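Local coordinates for protein beta-N-acetylhexosaminidase (Streptomyces plicatus, PDB 1JAK) that hydrolyses terminal non-reducing N-acetylhexosamine residues of beta-N-acetylhexosaminides as a family 20 glycoside hydrolase, by substrate-assisted catalysis on an alpha/beta barrel, at residues Pro132-Asp137 and Gly142-Ala147; Thr154-Trp159 and Ser475-His480; Ile180-Arg185 and Gln457-Ala462; Tyr228-Tyr233 and Ala306-Gly311; Leu287-Asp292 and Val330-Arg335. One frame throughout, in Å; residues are numbered along the deposited sequence.

Contact 1: Pro132-Asp137 and Gly142-Ala147; sequences PAVEKD and GPWLVA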
# COMPACT_ATOMS: atom_id res chain seq x y z
N PRO A 132 -15.95 -12.63 -12.92
CA PRO A 132 -15.40 -13.19 -11.69
C PRO A 132 -14.68 -14.52 -11.89
O PRO A 132 -13.74 -14.84 -11.16
CB PRO A 132 -16.63 -13.34 -10.80
CG PRO A 132 -17.52 -12.23 -11.25
CD PRO A 132 -17.38 -12.30 -12.76
N ALA A 133 -15.13 -15.29 -12.87
CA ALA A 133 -14.54 -16.59 -13.15
C ALA A 133 -13.04 -16.48 -13.45
O ALA A 133 -12.30 -17.46 -13.33
CB ALA A 133 -15.25 -17.24 -14.34
N VAL A 134 -12.60 -15.29 -13.83
CA VAL A 134 -11.19 -15.07 -14.15
C VAL A 134 -10.28 -15.32 -12.94
O VAL A 134 -9.07 -15.54 -13.09
CB VAL A 134 -10.97 -13.63 -14.69
CG1 VAL A 134 -11.05 -12.62 -13.55
CG2 VAL A 134 -9.63 -13.53 -15.41
N GLU A 135 -10.87 -15.32 -11.75
CA GLU A 135 -10.12 -15.53 -10.51
C GLU A 135 -9.87 -17.01 -10.18
O GLU A 135 -9.06 -17.32 -9.31
CB GLU A 135 -10.87 -14.91 -9.32
CG GLU A 135 -11.09 -13.40 -9.40
CD GLU A 135 -9.79 -12.60 -9.36
OE1 GLU A 135 -8.77 -13.13 -8.85
OE2 GLU A 135 -9.80 -11.45 -9.82
N LYS A 136 -10.57 -17.91 -10.87
CA LYS A 136 -10.42 -19.34 -10.62
C LYS A 136 -9.08 -19.91 -11.07
O LYS A 136 -8.41 -19.35 -11.94
CB LYS A 136 -11.55 -20.11 -11.31
CG LYS A 136 -12.95 -19.65 -10.89
CD LYS A 136 -13.24 -19.96 -9.43
CE LYS A 136 -13.26 -21.46 -9.17
NZ LYS A 136 -13.66 -21.79 -7.78
N ASP A 137 -8.70 -21.05 -10.49
CA ASP A 137 -7.43 -21.70 -10.83
C ASP A 137 -7.58 -22.80 -11.87
O ASP A 137 -6.58 -23.32 -12.38
CB ASP A 137 -6.79 -22.28 -9.56
CG ASP A 137 -7.70 -23.23 -8.82
OD1 ASP A 137 -8.25 -24.15 -9.46
OD2 ASP A 137 -7.86 -23.06 -7.60
N GLY A 142 -16.15 -19.38 -19.14
CA GLY A 142 -16.20 -17.97 -19.48
C GLY A 142 -17.67 -17.58 -19.45
O GLY A 142 -18.39 -18.05 -18.58
N PRO A 143 -18.16 -16.75 -20.39
CA PRO A 143 -17.45 -16.11 -21.52
C PRO A 143 -16.47 -15.05 -21.03
O PRO A 143 -16.72 -14.37 -20.04
CB PRO A 143 -18.59 -15.48 -22.33
CG PRO A 143 -19.81 -16.23 -21.90
CD PRO A 143 -19.59 -16.41 -20.43
N TRP A 144 -15.36 -14.90 -21.75
CA TRP A 144 -14.34 -13.92 -21.39
C TRP A 144 -14.61 -12.61 -22.12
O TRP A 144 -13.86 -12.20 -23.00
CB TRP A 144 -12.95 -14.47 -21.73
CG TRP A 144 -12.73 -15.81 -21.10
CD1 TRP A 144 -12.55 -17.00 -21.75
CD2 TRP A 144 -12.73 -16.11 -19.70
NE1 TRP A 144 -12.44 -18.02 -20.83
CE2 TRP A 144 -12.55 -17.50 -19.57
CE3 TRP A 144 -12.87 -15.33 -18.54
CZ2 TRP A 144 -12.50 -18.14 -18.32
CZ3 TRP A 144 -12.83 -15.96 -17.30
CH2 TRP A 144 -12.64 -17.35 -17.21
N LEU A 145 -15.70 -11.95 -21.72
CA LEU A 145 -16.14 -10.71 -22.32
C LEU A 145 -15.56 -9.45 -21.68
O LEU A 145 -15.38 -9.38 -20.47
CB LEU A 145 -17.66 -10.63 -22.27
CG LEU A 145 -18.42 -11.72 -23.02
CD1 LEU A 145 -19.89 -11.70 -22.63
CD2 LEU A 145 -18.25 -11.52 -24.52
N VAL A 146 -15.28 -8.46 -22.52
CA VAL A 146 -14.76 -7.17 -22.08
C VAL A 146 -15.61 -6.10 -22.75
O VAL A 146 -15.57 -5.93 -23.97
CB VAL A 146 -13.29 -6.98 -22.52
CG1 VAL A 146 -12.77 -5.63 -22.01
CG2 VAL A 146 -12.44 -8.12 -21.99
N ALA A 147 -16.39 -5.38 -21.94
CA ALA A 147 -17.26 -4.33 -22.45
C ALA A 147 -16.58 -3.46 -23.51
O ALA A 147 -15.40 -3.13 -23.40
CB ALA A 147 -17.75 -3.45 -21.29
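Ala133 and Val134, in the 3-10 turn 132-135, meet Trp144, the centre of an inverse gamma turn that leads into strand 145-153; the backbones come nearest at Ala133 and Gly142, whose CA atoms are 6.7 Å apart. Trp144 holds CG beside its backbone N and anti to the carbonyl carbon (chi1 -54°), and from there the indole pushes the rim of its six-membered ring into the 3-10 backbone. CZ3 of Trp144 lies 3.5 Å from Val134 N, which sits near the indole plane, and CH2 of Trp144 is 3.9 Å from CB of Ala133. This belongs to the family 20 N-terminal domain, where helix 116-129 runs out and the chain turns back into the mixed sheet. CA of Gly142 stands 3.7 Å above one face of the indole; at its backbone angles a CB would jam against the preceding carbonyl oxygen, so glycine fits. Ala133 is small enough to admit the ring edge, and Val134 CB adds an apolar contact to CZ3. Tyr74 meets the indole steeply.

Contact 2: Thr154-Trp159 and Ser475-His480; sequences TPRYAW and SPASTH. With SO4 (sulfate ion), chain B.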
# COMPACT_ATOMS: atom_id res chain seq x y z
N THR A 154 -5.89 8.46 -15.68
CA THR A 154 -4.66 9.00 -15.11
C THR A 154 -4.93 9.21 -13.61
O THR A 154 -6.08 9.41 -13.22
CB THR A 154 -4.27 10.35 -15.73
OG1 THR A 154 -5.38 11.26 -15.64
CG2 THR A 154 -3.87 10.17 -17.20
N PRO A 155 -3.89 9.15 -12.77
CA PRO A 155 -4.04 9.33 -11.32
C PRO A 155 -4.10 10.77 -10.81
O PRO A 155 -3.45 11.66 -11.33
CB PRO A 155 -2.83 8.59 -10.77
CG PRO A 155 -1.78 8.93 -11.78
CD PRO A 155 -2.51 8.72 -13.10
N ARG A 156 -4.88 10.96 -9.75
CA ARG A 156 -5.03 12.26 -9.11
C ARG A 156 -3.81 12.59 -8.25
O ARG A 156 -3.29 13.70 -8.29
CB ARG A 156 -6.29 12.27 -8.24
CG ARG A 156 -6.54 13.58 -7.50
CD ARG A 156 -7.76 13.47 -6.61
NE ARG A 156 -8.09 14.75 -5.99
CZ ARG A 156 -9.06 14.93 -5.10
NH1 ARG A 156 -9.81 13.91 -4.71
NH2 ARG A 156 -9.29 16.15 -4.61
N TYR A 157 -3.37 11.60 -7.47
CA TYR A 157 -2.22 11.74 -6.58
C TYR A 157 -1.11 10.74 -6.92
O TYR A 157 -1.39 9.64 -7.37
CB TYR A 157 -2.65 11.51 -5.13
CG TYR A 157 -3.57 12.57 -4.59
CD1 TYR A 157 -3.11 13.86 -4.32
CD2 TYR A 157 -4.92 12.29 -4.33
CE1 TYR A 157 -3.96 14.84 -3.82
CE2 TYR A 157 -5.77 13.26 -3.83
CZ TYR A 157 -5.29 14.54 -3.57
OH TYR A 157 -6.13 15.50 -3.07
N ALA A 158 0.13 11.14 -6.67
CA ALA A 158 1.28 10.29 -6.95
C ALA A 158 1.64 9.37 -5.78
O ALA A 158 2.36 8.39 -5.96
CB ALA A 158 2.49 11.14 -7.32
N TRP A 159 1.15 9.70 -4.59
CA TRP A 159 1.42 8.86 -3.42
C TRP A 159 0.15 8.08 -3.07
O TRP A 159 -0.77 8.62 -2.47
CB TRP A 159 1.86 9.71 -2.22
CG TRP A 159 2.38 8.87 -1.08
CD1 TRP A 159 1.64 8.07 -0.25
CD2 TRP A 159 3.75 8.70 -0.70
NE1 TRP A 159 2.47 7.41 0.62
CE2 TRP A 159 3.77 7.77 0.37
CE3 TRP A 159 4.96 9.23 -1.16
CZ2 TRP A 159 4.96 7.36 0.98
CZ3 TRP A 159 6.15 8.82 -0.55
CH2 TRP A 159 6.13 7.89 0.51
N SER A 475 -8.72 8.26 -8.35
CA SER A 475 -9.83 8.89 -9.06
C SER A 475 -10.03 10.39 -8.92
O SER A 475 -9.64 11.00 -7.92
CB SER A 475 -11.13 8.18 -8.67
OG SER A 475 -11.02 6.79 -8.92
N PRO A 476 -10.63 11.01 -9.94
CA PRO A 476 -10.88 12.46 -9.92
C PRO A 476 -11.93 12.76 -8.85
O PRO A 476 -12.82 11.95 -8.61
CB PRO A 476 -11.42 12.74 -11.33
CG PRO A 476 -10.80 11.65 -12.16
CD PRO A 476 -10.95 10.45 -11.27
N ALA A 477 -11.83 13.92 -8.22
CA ALA A 477 -12.80 14.28 -7.19
C ALA A 477 -14.22 14.23 -7.74
O ALA A 477 -15.15 13.85 -7.04
CB ALA A 477 -12.49 15.68 -6.67
N SER A 478 -14.38 14.59 -9.01
CA SER A 478 -15.69 14.60 -9.65
C SER A 478 -16.38 13.23 -9.69
O SER A 478 -17.60 13.16 -9.84
CB SER A 478 -15.59 15.17 -11.06
OG SER A 478 -14.75 14.38 -11.88
N THR A 479 -15.61 12.15 -9.57
CA THR A 479 -16.19 10.81 -9.61
C THR A 479 -16.55 10.29 -8.23
O THR A 479 -17.18 9.24 -8.10
CB THR A 479 -15.23 9.79 -10.26
OG1 THR A 479 -14.07 9.65 -9.44
CG2 THR A 479 -14.82 10.25 -11.65
N HIS A 480 -16.14 11.01 -7.19
CA HIS A 480 -16.41 10.59 -5.82
C HIS A 480 -17.88 10.71 -5.43
O HIS A 480 -18.46 11.80 -5.49
CB HIS A 480 -15.54 11.39 -4.85
CG HIS A 480 -15.61 10.91 -3.43
ND1 HIS A 480 -16.64 11.26 -2.58
CD2 HIS A 480 -14.81 10.08 -2.73
CE1 HIS A 480 -16.47 10.66 -1.41
NE2 HIS A 480 -15.36 9.94 -1.48
S SO4 B . -6.52 18.28 -6.43
O1 SO4 B . -5.57 18.92 -5.50
O2 SO4 B . -7.90 18.42 -5.91
O3 SO4 B . -6.42 18.92 -7.75
O4 SO4 B . -6.19 16.84 -6.56
O HOH W 1 -9.75 11.15 -5.31
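Arg156 lays its aliphatic stem against the carbonyl of Ser475 where the link into the first barrel strand, 159-165, passes the end of helix 465-474. CD of Arg156 is 3.4 Å from Ser475 O, and water 1 accepts from NH1 of Arg156 while donating to that same oxygen. The guanidinium lies between Ala477 CB, 3.5 Å above one face, and Tyr157 OH over the opposite face, both offset toward the rim. Its edge holds a sulfate, probably from the crystallisation liquor, through a nearly straight bond from NE to O4 and a second from NH2 to O2. With CG anti to the backbone N (chi1 179°) and the chain extended, the charge reaches past Ser475 to Ala477. A leucine in its place would probably leave the sulfate and Asp427, which NH2 also pairs with, without their positive partner. Ser475 OG in turn bonds Ala30 O, which probably steadies the Ser475 carbonyl. In the following 3-10 turn, Thr479 OG1 donates to Pro476 O at 2.7 Å, in the carbonyl plane.

Contact 3: Ile180-Arg185 and Gln457-Ala462; sequences IDRVAR and QLDYMA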
# COMPACT_ATOMS: atom_id res chain seq x y z
N ILE A 180 1.09 -8.01 -1.42
CA ILE A 180 1.47 -7.14 -2.53
C ILE A 180 0.49 -7.37 -3.67
O ILE A 180 0.01 -6.41 -4.29
CB ILE A 180 2.91 -7.46 -3.00
CG1 ILE A 180 3.91 -6.79 -2.05
CG2 ILE A 180 3.12 -7.00 -4.45
CD1 ILE A 180 5.35 -7.23 -2.25
N ASP A 181 0.16 -8.63 -3.95
CA ASP A 181 -0.77 -8.90 -5.03
C ASP A 181 -2.17 -8.37 -4.72
O ASP A 181 -2.89 -7.95 -5.62
CB ASP A 181 -0.80 -10.40 -5.34
CG ASP A 181 0.52 -10.89 -5.92
OD1 ASP A 181 1.17 -10.09 -6.63
OD2 ASP A 181 0.89 -12.05 -5.69
N ARG A 182 -2.55 -8.37 -3.44
CA ARG A 182 -3.85 -7.85 -3.05
C ARG A 182 -3.93 -6.36 -3.38
O ARG A 182 -4.92 -5.89 -3.95
CB ARG A 182 -4.10 -8.01 -1.55
CG ARG A 182 -4.15 -9.44 -1.03
CD ARG A 182 -5.34 -10.21 -1.60
NE ARG A 182 -5.62 -11.42 -0.81
CZ ARG A 182 -5.59 -12.66 -1.29
NH1 ARG A 182 -5.30 -12.89 -2.56
NH2 ARG A 182 -5.87 -13.68 -0.48
N VAL A 183 -2.89 -5.61 -3.03
CA VAL A 183 -2.90 -4.17 -3.26
C VAL A 183 -2.69 -3.76 -4.71
O VAL A 183 -3.22 -2.73 -5.14
CB VAL A 183 -1.86 -3.44 -2.36
CG1 VAL A 183 -2.04 -3.87 -0.91
CG2 VAL A 183 -0.45 -3.71 -2.84
N ALA A 184 -1.94 -4.56 -5.45
CA ALA A 184 -1.67 -4.26 -6.86
C ALA A 184 -2.96 -4.15 -7.67
O ALA A 184 -3.02 -3.43 -8.66
CB ALA A 184 -0.78 -5.35 -7.46
N ARG A 185 -4.00 -4.85 -7.23
CA ARG A 185 -5.29 -4.82 -7.91
C ARG A 185 -5.89 -3.43 -8.04
O ARG A 185 -6.63 -3.16 -8.98
CB ARG A 185 -6.32 -5.69 -7.17
CG ARG A 185 -6.09 -7.18 -7.23
CD ARG A 185 -7.01 -7.90 -6.24
NE ARG A 185 -6.86 -9.35 -6.31
CZ ARG A 185 -7.54 -10.14 -7.13
NH1 ARG A 185 -8.44 -9.62 -7.96
NH2 ARG A 185 -7.31 -11.44 -7.14
N GLN A 457 -6.65 -13.32 8.03
CA GLN A 457 -7.09 -12.25 8.93
C GLN A 457 -6.73 -10.90 8.32
O GLN A 457 -7.47 -9.93 8.46
CB GLN A 457 -6.45 -12.42 10.31
CG GLN A 457 -6.83 -13.72 10.99
CD GLN A 457 -6.26 -13.85 12.38
OE1 GLN A 457 -5.14 -13.41 12.64
NE2 GLN A 457 -7.01 -14.47 13.28
N LEU A 458 -5.59 -10.85 7.63
CA LEU A 458 -5.19 -9.60 6.98
C LEU A 458 -6.26 -9.25 5.95
O LEU A 458 -6.67 -8.09 5.84
CB LEU A 458 -3.84 -9.76 6.28
CG LEU A 458 -2.61 -10.02 7.16
CD1 LEU A 458 -1.38 -10.09 6.27
CD2 LEU A 458 -2.46 -8.92 8.20
N ASP A 459 -6.71 -10.24 5.18
CA ASP A 459 -7.73 -10.00 4.16
C ASP A 459 -9.04 -9.48 4.75
O ASP A 459 -9.62 -8.52 4.23
CB ASP A 459 -8.04 -11.28 3.36
CG ASP A 459 -6.93 -11.66 2.39
OD1 ASP A 459 -6.20 -10.77 1.92
OD2 ASP A 459 -6.80 -12.87 2.09
N TYR A 460 -9.50 -10.11 5.82
CA TYR A 460 -10.76 -9.72 6.44
C TYR A 460 -10.78 -8.26 6.90
O TYR A 460 -11.83 -7.60 6.84
CB TYR A 460 -11.08 -10.64 7.62
CG TYR A 460 -12.38 -10.30 8.31
CD1 TYR A 460 -13.61 -10.67 7.76
CD2 TYR A 460 -12.37 -9.58 9.50
CE1 TYR A 460 -14.81 -10.32 8.39
CE2 TYR A 460 -13.56 -9.22 10.13
CZ TYR A 460 -14.77 -9.59 9.58
OH TYR A 460 -15.93 -9.23 10.22
N MET A 461 -9.64 -7.76 7.37
CA MET A 461 -9.56 -6.38 7.84
C MET A 461 -9.21 -5.41 6.71
O MET A 461 -9.59 -4.24 6.75
CB MET A 461 -8.54 -6.26 8.97
CG MET A 461 -8.94 -7.01 10.25
SD MET A 461 -10.60 -6.61 10.84
CE MET A 461 -10.37 -4.93 11.46
N ALA A 462 -8.51 -5.90 5.69
CA ALA A 462 -8.13 -5.05 4.57
C ALA A 462 -9.30 -4.84 3.61
O ALA A 462 -9.49 -3.75 3.07
CB ALA A 462 -6.94 -5.65 3.83
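Arg182 reaches from helix 173-184 to Asp459 of helix 455-462, and this one pair makes the contact. From CB, which leaves the helix toward the other segment, the chain bends at chi2 (-65°), folding the stem across the carboxylate. CG passes 3.8 Å from OD1 of Asp459, and CD follows at a similar distance. NE then donates to OD1 of Asp459 at 2.9 Å, and NH2 at the tip donates to OD2 of Asp459 at 2.9 Å, completing a side-on, bidentate salt bridge. Both oxygens lie close to the guanidinium plane, and both bonds are nearly straight. Each oxygen is met on its syn side but out of the carboxylate plane, because the two flat groups are turned 37° apart. Arginine suits this place since NE and NH2 are spaced to match two carboxylate oxygens; a methionine here would probably leave Asp459 OD1 without this donor and weaken the hold on OD2, which Arg178 also bridges. Arg178 lies one turn earlier on helix 173-184, and the two like charges are likely to be eased by the aspartate they share. In the TIM barrel the bridge joins helix 173-184, after strand 159-165, to helix 455-462, after the neighbouring strand 440-447.

Contact 4: Tyr228-Tyr233 and Ala306-Gly311; sequences YTKAEY and AALTPG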
# COMPACT_ATOMS: atom_id res chain seq x y z
N TYR A 228 13.71 -10.63 8.03
CA TYR A 228 14.17 -10.82 6.67
C TYR A 228 15.67 -10.67 6.60
O TYR A 228 16.24 -9.75 7.18
CB TYR A 228 13.59 -9.78 5.72
CG TYR A 228 12.10 -9.63 5.80
CD1 TYR A 228 11.26 -10.71 5.56
CD2 TYR A 228 11.53 -8.40 6.11
CE1 TYR A 228 9.88 -10.57 5.64
CE2 TYR A 228 10.15 -8.25 6.19
CZ TYR A 228 9.34 -9.34 5.96
OH TYR A 228 7.98 -9.20 6.07
N THR A 229 16.31 -11.59 5.88
CA THR A 229 17.74 -11.48 5.65
C THR A 229 17.80 -10.39 4.59
O THR A 229 16.77 -10.01 4.03
CB THR A 229 18.32 -12.77 5.04
OG1 THR A 229 17.57 -13.10 3.86
CG2 THR A 229 18.26 -13.91 6.02
N LYS A 230 18.99 -9.87 4.31
CA LYS A 230 19.14 -8.84 3.29
C LYS A 230 18.60 -9.40 1.96
O LYS A 230 17.92 -8.70 1.22
CB LYS A 230 20.62 -8.49 3.10
CG LYS A 230 21.35 -8.08 4.36
CD LYS A 230 21.10 -6.64 4.72
CE LYS A 230 22.11 -6.15 5.74
NZ LYS A 230 21.85 -4.74 6.12
N ALA A 231 18.91 -10.66 1.68
CA ALA A 231 18.46 -11.31 0.45
C ALA A 231 16.94 -11.37 0.36
O ALA A 231 16.36 -11.08 -0.68
CB ALA A 231 19.05 -12.71 0.35
N GLU A 232 16.29 -11.76 1.46
CA GLU A 232 14.84 -11.83 1.47
C GLU A 232 14.24 -10.46 1.23
O GLU A 232 13.28 -10.31 0.49
CB GLU A 232 14.32 -12.38 2.80
CG GLU A 232 14.46 -13.88 2.94
CD GLU A 232 13.93 -14.37 4.27
OE1 GLU A 232 14.47 -13.95 5.30
OE2 GLU A 232 12.98 -15.19 4.26
N TYR A 233 14.82 -9.45 1.87
CA TYR A 233 14.33 -8.09 1.71
C TYR A 233 14.47 -7.66 0.26
O TYR A 233 13.56 -7.04 -0.31
CB TYR A 233 15.08 -7.12 2.61
CG TYR A 233 14.46 -5.75 2.59
CD1 TYR A 233 13.24 -5.52 3.22
CD2 TYR A 233 15.06 -4.70 1.89
CE1 TYR A 233 12.62 -4.28 3.16
CE2 TYR A 233 14.44 -3.45 1.82
CZ TYR A 233 13.22 -3.26 2.46
OH TYR A 233 12.59 -2.04 2.39
N ALA A 306 19.33 2.00 3.70
CA ALA A 306 19.35 2.79 2.47
C ALA A 306 20.00 2.02 1.33
O ALA A 306 19.57 2.12 0.18
CB ALA A 306 20.10 4.10 2.71
N ALA A 307 21.03 1.24 1.66
CA ALA A 307 21.75 0.45 0.67
C ALA A 307 20.86 -0.60 0.01
O ALA A 307 21.09 -0.99 -1.13
CB ALA A 307 22.96 -0.22 1.31
N LEU A 308 19.84 -1.05 0.73
CA LEU A 308 18.92 -2.07 0.23
C LEU A 308 17.66 -1.45 -0.37
O LEU A 308 16.79 -2.17 -0.87
CB LEU A 308 18.51 -3.00 1.37
CG LEU A 308 19.62 -3.73 2.13
CD1 LEU A 308 19.05 -4.33 3.40
CD2 LEU A 308 20.23 -4.81 1.24
N THR A 309 17.58 -0.13 -0.33
CA THR A 309 16.40 0.57 -0.81
C THR A 309 16.59 1.38 -2.09
O THR A 309 17.12 2.49 -2.07
CB THR A 309 15.88 1.51 0.30
OG1 THR A 309 15.60 0.73 1.48
CG2 THR A 309 14.62 2.24 -0.13
N PRO A 310 16.15 0.83 -3.24
CA PRO A 310 16.30 1.55 -4.50
C PRO A 310 15.30 2.70 -4.59
O PRO A 310 15.48 3.62 -5.39
CB PRO A 310 16.03 0.47 -5.55
CG PRO A 310 15.05 -0.43 -4.86
CD PRO A 310 15.62 -0.53 -3.46
N GLY A 311 14.27 2.64 -3.76
CA GLY A 311 13.25 3.68 -3.74
C GLY A 311 13.80 5.01 -3.25
O GLY A 311 14.90 5.07 -2.70
O HOH W 2 13.36 -0.43 0.68
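The Tyr233 ring turns its edge to Leu308: the carbonyl O of Leu308 lies near the ring plane, 3.8 Å from CE2 of Tyr233, while Leu308 CB meets CD2 of Tyr233 at 3.9 Å. Water 2 is also in the ring plane, 2.5 Å from Tyr233 OH, and donates to Thr309 OG1, so it spans the 4.2 Å between Tyr233 OH and Thr309 OG1. That threonine oxygen bonds Leu305 O as well. In the TIM barrel this contact ties the start of helix 230-242 to the turn where helix 292-307 gives way to strand 313-315. Tyr233 CG is anti to the backbone N (chi1 -172°), which carries the ring toward the turn, beside Val247 and Pro249 of strand 246-250. A tyrosine suits the place, its ring filling apolar space while the hydroxyl meets water. Leu308 contributes the largest share of buried surface, with its CB toward the Tyr233 ring and both methyls toward the stem of Lys230, which crosses it at about a right angle. The methylenes of the lysine provide an apolar cover for the leucine, and its ammonium continues to a salt bridge with Glu304. Packing is tight here, with CD of Lys230 only 3.4 Å from CD1 of Leu308. At the start of the same helix Thr229 and Glu232 form a capping box: Glu232 N donates to Thr229 OG1, and Thr229 N returns a 3.0 Å bond to OE1 of Glu232.

Contact 5: Leu287-Asp292 and Val330-Arg335; sequences LCVDKD and VAFMKR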
# COMPACT_ATOMS: atom_id res chain seq x y z
N LEU A 287 14.65 5.49 22.66
CA LEU A 287 16.10 5.40 22.51
C LEU A 287 16.58 6.45 23.51
O LEU A 287 15.81 7.34 23.88
CB LEU A 287 16.53 5.80 21.10
CG LEU A 287 16.07 4.87 19.97
CD1 LEU A 287 16.56 5.42 18.64
CD2 LEU A 287 16.62 3.48 20.22
N CYS A 288 17.83 6.36 23.94
CA CYS A 288 18.32 7.34 24.89
C CYS A 288 18.93 8.52 24.13
O CYS A 288 20.05 8.45 23.63
CB CYS A 288 19.35 6.72 25.85
SG CYS A 288 19.46 7.74 27.36
N VAL A 289 18.17 9.61 24.05
CA VAL A 289 18.58 10.80 23.32
C VAL A 289 19.89 11.41 23.80
O VAL A 289 20.64 11.97 23.00
CB VAL A 289 17.47 11.88 23.36
CG1 VAL A 289 17.92 13.14 22.64
CG2 VAL A 289 16.21 11.33 22.70
N ASP A 290 20.18 11.29 25.10
CA ASP A 290 21.40 11.86 25.66
C ASP A 290 22.66 10.99 25.57
O ASP A 290 23.67 11.31 26.19
CB ASP A 290 21.19 12.23 27.13
CG ASP A 290 20.09 13.25 27.31
OD1 ASP A 290 20.05 14.24 26.55
OD2 ASP A 290 19.26 13.07 28.23
N LYS A 291 22.60 9.90 24.82
CA LYS A 291 23.77 9.02 24.68
C LYS A 291 24.34 9.07 23.27
O LYS A 291 23.60 9.03 22.29
CB LYS A 291 23.41 7.58 25.02
CG LYS A 291 23.22 7.30 26.50
CD LYS A 291 23.03 5.81 26.74
CE LYS A 291 23.01 5.50 28.22
NZ LYS A 291 24.31 5.86 28.87
N ASP A 292 25.67 9.15 23.17
CA ASP A 292 26.31 9.20 21.86
C ASP A 292 26.10 7.93 21.05
O ASP A 292 25.91 7.99 19.84
CB ASP A 292 27.82 9.45 22.00
CG ASP A 292 28.15 10.89 22.35
OD1 ASP A 292 27.43 11.80 21.89
OD2 ASP A 292 29.14 11.10 23.08
N VAL A 330 12.55 16.71 19.81
CA VAL A 330 12.95 17.71 18.83
C VAL A 330 14.45 17.64 18.57
O VAL A 330 14.89 17.66 17.41
CB VAL A 330 12.57 19.14 19.29
CG1 VAL A 330 13.06 20.17 18.27
CG2 VAL A 330 11.06 19.25 19.45
N ALA A 331 15.25 17.55 19.63
CA ALA A 331 16.70 17.47 19.48
C ALA A 331 17.08 16.22 18.69
O ALA A 331 17.93 16.27 17.80
CB ALA A 331 17.37 17.43 20.86
N PHE A 332 16.43 15.10 19.01
CA PHE A 332 16.70 13.84 18.33
C PHE A 332 16.42 13.94 16.83
O PHE A 332 17.26 13.55 16.01
CB PHE A 332 15.82 12.73 18.92
CG PHE A 332 16.03 11.38 18.28
CD1 PHE A 332 17.09 10.56 18.67
CD2 PHE A 332 15.17 10.94 17.28
CE1 PHE A 332 17.29 9.32 18.06
CE2 PHE A 332 15.36 9.69 16.67
CZ PHE A 332 16.42 8.88 17.06
N MET A 333 15.25 14.45 16.48
CA MET A 333 14.89 14.58 15.07
C MET A 333 15.79 15.56 14.32
O MET A 333 16.05 15.37 13.14
CB MET A 333 13.42 14.98 14.94
CG MET A 333 12.47 13.86 15.33
SD MET A 333 12.82 12.35 14.38
CE MET A 333 11.25 11.46 14.57
N LYS A 334 16.26 16.59 15.01
CA LYS A 334 17.14 17.56 14.38
C LYS A 334 18.45 16.87 14.00
O LYS A 334 19.04 17.14 12.95
CB LYS A 334 17.44 18.72 15.35
CG LYS A 334 18.41 19.76 14.81
CD LYS A 334 17.78 20.62 13.73
CE LYS A 334 18.73 21.71 13.26
NZ LYS A 334 18.07 22.66 12.33
N ARG A 335 18.89 15.95 14.86
CA ARG A 335 20.13 15.21 14.65
C ARG A 335 20.03 14.06 13.66
O ARG A 335 20.96 13.82 12.89
CB ARG A 335 20.62 14.67 15.99
CG ARG A 335 20.94 15.75 17.02
CD ARG A 335 21.05 15.17 18.42
NE ARG A 335 21.35 16.21 19.41
CZ ARG A 335 21.25 16.03 20.72
NH1 ARG A 335 20.87 14.86 21.21
NH2 ARG A 335 21.54 17.03 21.55
O HOH W 3 21.29 15.23 24.42
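Phe332 holds CG anti to its backbone N (chi1 180°) and Val289 its CG2 anti to the carbonyl carbon, which brings the methyl against the stem of the phenylalanine, between helix 326-342 and a type I beta turn, Cys288 to Lys291. The turn belongs to the long loop of the TIM barrel that precedes helix 292-307, and the disulfide from Cys288 to Cys269 pins it within that loop. CG2 of Val289 lies 4.0 Å from Phe332 CB, while CD1 of Leu287 reaches the far end of the ring, 3.8 Å from CZ of Phe332. Branched aliphatic residues suit this buried place, following the phenylalanine from its stem to its tip. Toward solvent the chemistry changes. The guanidinium of Arg335 lies with Ala331 CB 4.1 Å above one face, over its centre. NH1 of Arg335 bonds Tyr295 OH, which also bonds Val289 O. CG1 of Val289 is 3.7 Å from NH1 of Arg335, and water 3 links that nitrogen to the turn by donating to Asp290 OD1 at 2.7 Å.

Contact 1 lies in the N-terminal domain, and the other four belong to the catalytic part of the chain. Contacts 1 and 5 are both largely buried and apolar, though they stand about 56 Å apart between centres; contact 5 adds a charged rim. Contact 3, nearest the middle of the chain, relies on a salt bridge, whereas contact 4 combines apolar packing with a water link. Contact 2 is partly exposed and gathers an anion. Contacts 1 and 3 touch through the Glu135-Arg185 salt bridge, which ties the two domains together. Contacts 4 and 5 involve opposite ends of helix 292-307, and contacts 3, 4 and 5 are nested inside the loop that contact 2 closes.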